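Local coordinates for flavin reductase (Uncultured bacterium, PDB 5CHO), which reduces flavin adenine dinucleotide as the flavin reductase component of a bacterial two-component tryptophan halogenase, at the interface of chains A and B. Residues are numbered along the deposited sequence; one frame, centred on the assembly and turned at random. Chains: chain A/B, Flavin reductase.

The interface of chains A and B. Residues chain A 70-71, 74-75, 167, 170; chain B 37, 41.
B:Leu37 and B:Phe41, one turn apart on helix 34-41 of chain B, press into an apolar groove on chain A. The groove is lined by A:Leu71 at the end of strand 67-71, A:Pro74 at the start of strand 74-81, and A:Leu167 at the end of strand 160-167. The patch is part of a two-fold symmetric interface, so its twin lies where helix 34-41 of chain A meets chain B. The dimer is that of the deposited assembly; a flavin reductase of this family is likely to work as such a pair.

B:Leu37 buries 42 Å² here, and its two methyls go separate ways. CG stands anti to the backbone N (chi1 -173°), which carries the fork away from the helix and into the groove. Methyl CD2 meets CD2 of A:Leu71 at 3.7 Å, and the two side chains run antiparallel, flank to flank. The same methyl rests on CB of A:Pro74 at 3.9 Å. Methyl CD1 turns to A:Leu167, 3.8 Å from its CD1, with CB of A:Ala170 farther off at 4.1 Å. An alanine at B:Leu37 would remove both methyls and would probably open a gap between A:Leu71 and A:Leu167, leaving A:Pro74 without this apolar partner.

B:Phe41 enters beside it and buries 32 Å². Within chain B, CG of B:Leu37 stands 3.8 Å above the plane of the ring, nearer its edge than its centre. This packing should limit how the ring can turn. Its far rim reaches chain A on two sides. CE2 touches the CD2 methyl of A:Leu71, which thus bridges both helix residues. The A:Leu167 side chain points back toward the oncoming ring, and its CD1 methyl sits 3.9 Å from CE1 of B:Phe41. At the leading end of the ring, CZ of B:Phe41 lies 4.1 Å from the backbone carbonyl O of A:Leu75.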
ATOM      1  N   SER A  70      -0.951   9.269  -7.224  1.00 40.10           N
ATOM      2  CA  SER A  70      -1.044  10.639  -7.708  1.00 40.20           C
ATOM      3  C   SER A  70      -2.437  10.939  -8.244  1.00 45.70           C
ATOM      4  O   SER A  70      -3.140  10.039  -8.702  1.00 46.80           O
ATOM      5  CB  SER A  70       0.006  10.885  -8.794  1.00 42.93           C
ATOM      6  OG  SER A  70      -0.252  12.085  -9.500  1.00 45.92           O
ATOM      7  N   LEU A  71      -2.829  12.208  -8.171  1.00 48.31           N
ATOM      8  CA  LEU A  71      -4.134  12.643  -8.655  1.00 48.94           C
ATOM      9  C   LEU A  71      -4.021  13.370  -9.975  1.00 51.35           C
ATOM     10  O   LEU A  71      -4.912  13.280 -10.817  1.00 56.69           O
ATOM     11  CB  LEU A  71      -4.807  13.565  -7.639  1.00 45.08           C
ATOM     12  CG  LEU A  71      -5.410  12.876  -6.419  1.00 52.54           C
ATOM     13  CD1 LEU A  71      -5.838  13.881  -5.348  1.00 47.06           C
ATOM     14  CD2 LEU A  71      -6.575  12.021  -6.881  1.00 57.00           C
ATOM     15  N   PRO A  74      -3.573  11.103 -12.764  1.00 46.48           N
ATOM     16  CA  PRO A  74      -4.100   9.994 -11.962  1.00 45.34           C
ATOM     17  C   PRO A  74      -3.254   8.726 -12.112  1.00 43.98           C
ATOM     18  O   PRO A  74      -3.291   8.085 -13.164  1.00 40.47           O
ATOM     19  CB  PRO A  74      -5.505   9.793 -12.530  1.00 44.49           C
ATOM     20  CG  PRO A  74      -5.395  10.235 -13.942  1.00 47.34           C
ATOM     21  CD  PRO A  74      -4.402  11.363 -13.952  1.00 44.77           C
ATOM     22  N   LEU A  75      -2.507   8.383 -11.067  1.00 39.29           N
ATOM     23  CA  LEU A  75      -1.590   7.250 -11.093  1.00 35.95           C
ATOM     24  C   LEU A  75      -1.821   6.299  -9.919  1.00 37.35           C
ATOM     25  O   LEU A  75      -2.228   6.721  -8.837  1.00 35.58           O
ATOM     26  CB  LEU A  75      -0.141   7.735 -11.062  1.00 38.36           C
ATOM     27  CG  LEU A  75       0.443   8.608 -12.177  1.00 40.69           C
ATOM     28  CD1 LEU A  75       1.897   8.938 -11.918  1.00 37.14           C
ATOM     29  CD2 LEU A  75       0.273   7.948 -13.535  1.00 43.88           C
ATOM     30  N   LEU A 167      -4.332   5.901 -14.811  1.00 38.07           N
ATOM     31  CA  LEU A 167      -5.715   5.460 -14.879  1.00 40.77           C
ATOM     32  C   LEU A 167      -6.368   5.862 -16.198  1.00 43.30           C
ATOM     33  O   LEU A 167      -6.221   6.998 -16.648  1.00 47.99           O
ATOM     34  CB  LEU A 167      -6.507   6.035 -13.698  1.00 37.97           C
ATOM     35  CG  LEU A 167      -6.042   5.557 -12.316  1.00 42.07           C
ATOM     36  CD1 LEU A 167      -6.904   6.109 -11.189  1.00 36.13           C
ATOM     37  CD2 LEU A 167      -6.007   4.043 -12.266  1.00 43.26           C
ATOM     38  N   ALA A 170     -11.894   4.467 -13.719  1.00 38.51           N
ATOM     39  CA  ALA A 170     -11.986   4.159 -12.308  1.00 38.42           C
ATOM     40  C   ALA A 170     -13.449   4.280 -11.941  1.00 43.96           C
ATOM     41  O   ALA A 170     -14.155   5.154 -12.445  1.00 50.15           O
ATOM     42  CB  ALA A 170     -11.122   5.091 -11.479  1.00 37.02           C
TER
ATOM     43  N   LEU B  37     -12.304  10.852  -7.201  1.00 59.11           N
ATOM     44  CA  LEU B  37     -11.238   9.866  -7.369  1.00 56.92           C
ATOM     45  C   LEU B  37     -10.672   9.450  -6.020  1.00 54.44           C
ATOM     46  O   LEU B  37     -10.345   8.280  -5.817  1.00 52.01           O
ATOM     47  CB  LEU B  37     -10.132  10.425  -8.266  1.00 56.55           C
ATOM     48  CG  LEU B  37      -8.987   9.511  -8.723  1.00 56.67           C
ATOM     49  CD1 LEU B  37      -9.456   8.195  -9.338  1.00 49.42           C
ATOM     50  CD2 LEU B  37      -8.132  10.284  -9.718  1.00 52.39           C
ATOM     51  N   PHE B  41     -10.397   5.567  -4.618  1.00 40.33           N
ATOM     52  CA  PHE B  41      -9.199   5.151  -3.896  1.00 38.46           C
ATOM     53  C   PHE B  41      -9.483   4.686  -2.474  1.00 43.66           C
ATOM     54  O   PHE B  41      -8.827   3.769  -1.986  1.00 42.82           O
ATOM     55  CB  PHE B  41      -8.182   6.295  -3.821  1.00 36.80           C
ATOM     56  CG  PHE B  41      -7.460   6.589  -5.112  1.00 45.91           C
ATOM     57  CD1 PHE B  41      -7.434   5.687  -6.167  1.00 36.83           C
ATOM     58  CD2 PHE B  41      -6.790   7.792  -5.256  1.00 47.41           C
ATOM     59  CE1 PHE B  41      -6.751   5.986  -7.333  1.00 42.91           C
ATOM     60  CE2 PHE B  41      -6.110   8.097  -6.417  1.00 41.83           C
ATOM     61  CZ  PHE B  41      -6.091   7.196  -7.457  1.00 44.58           C
TER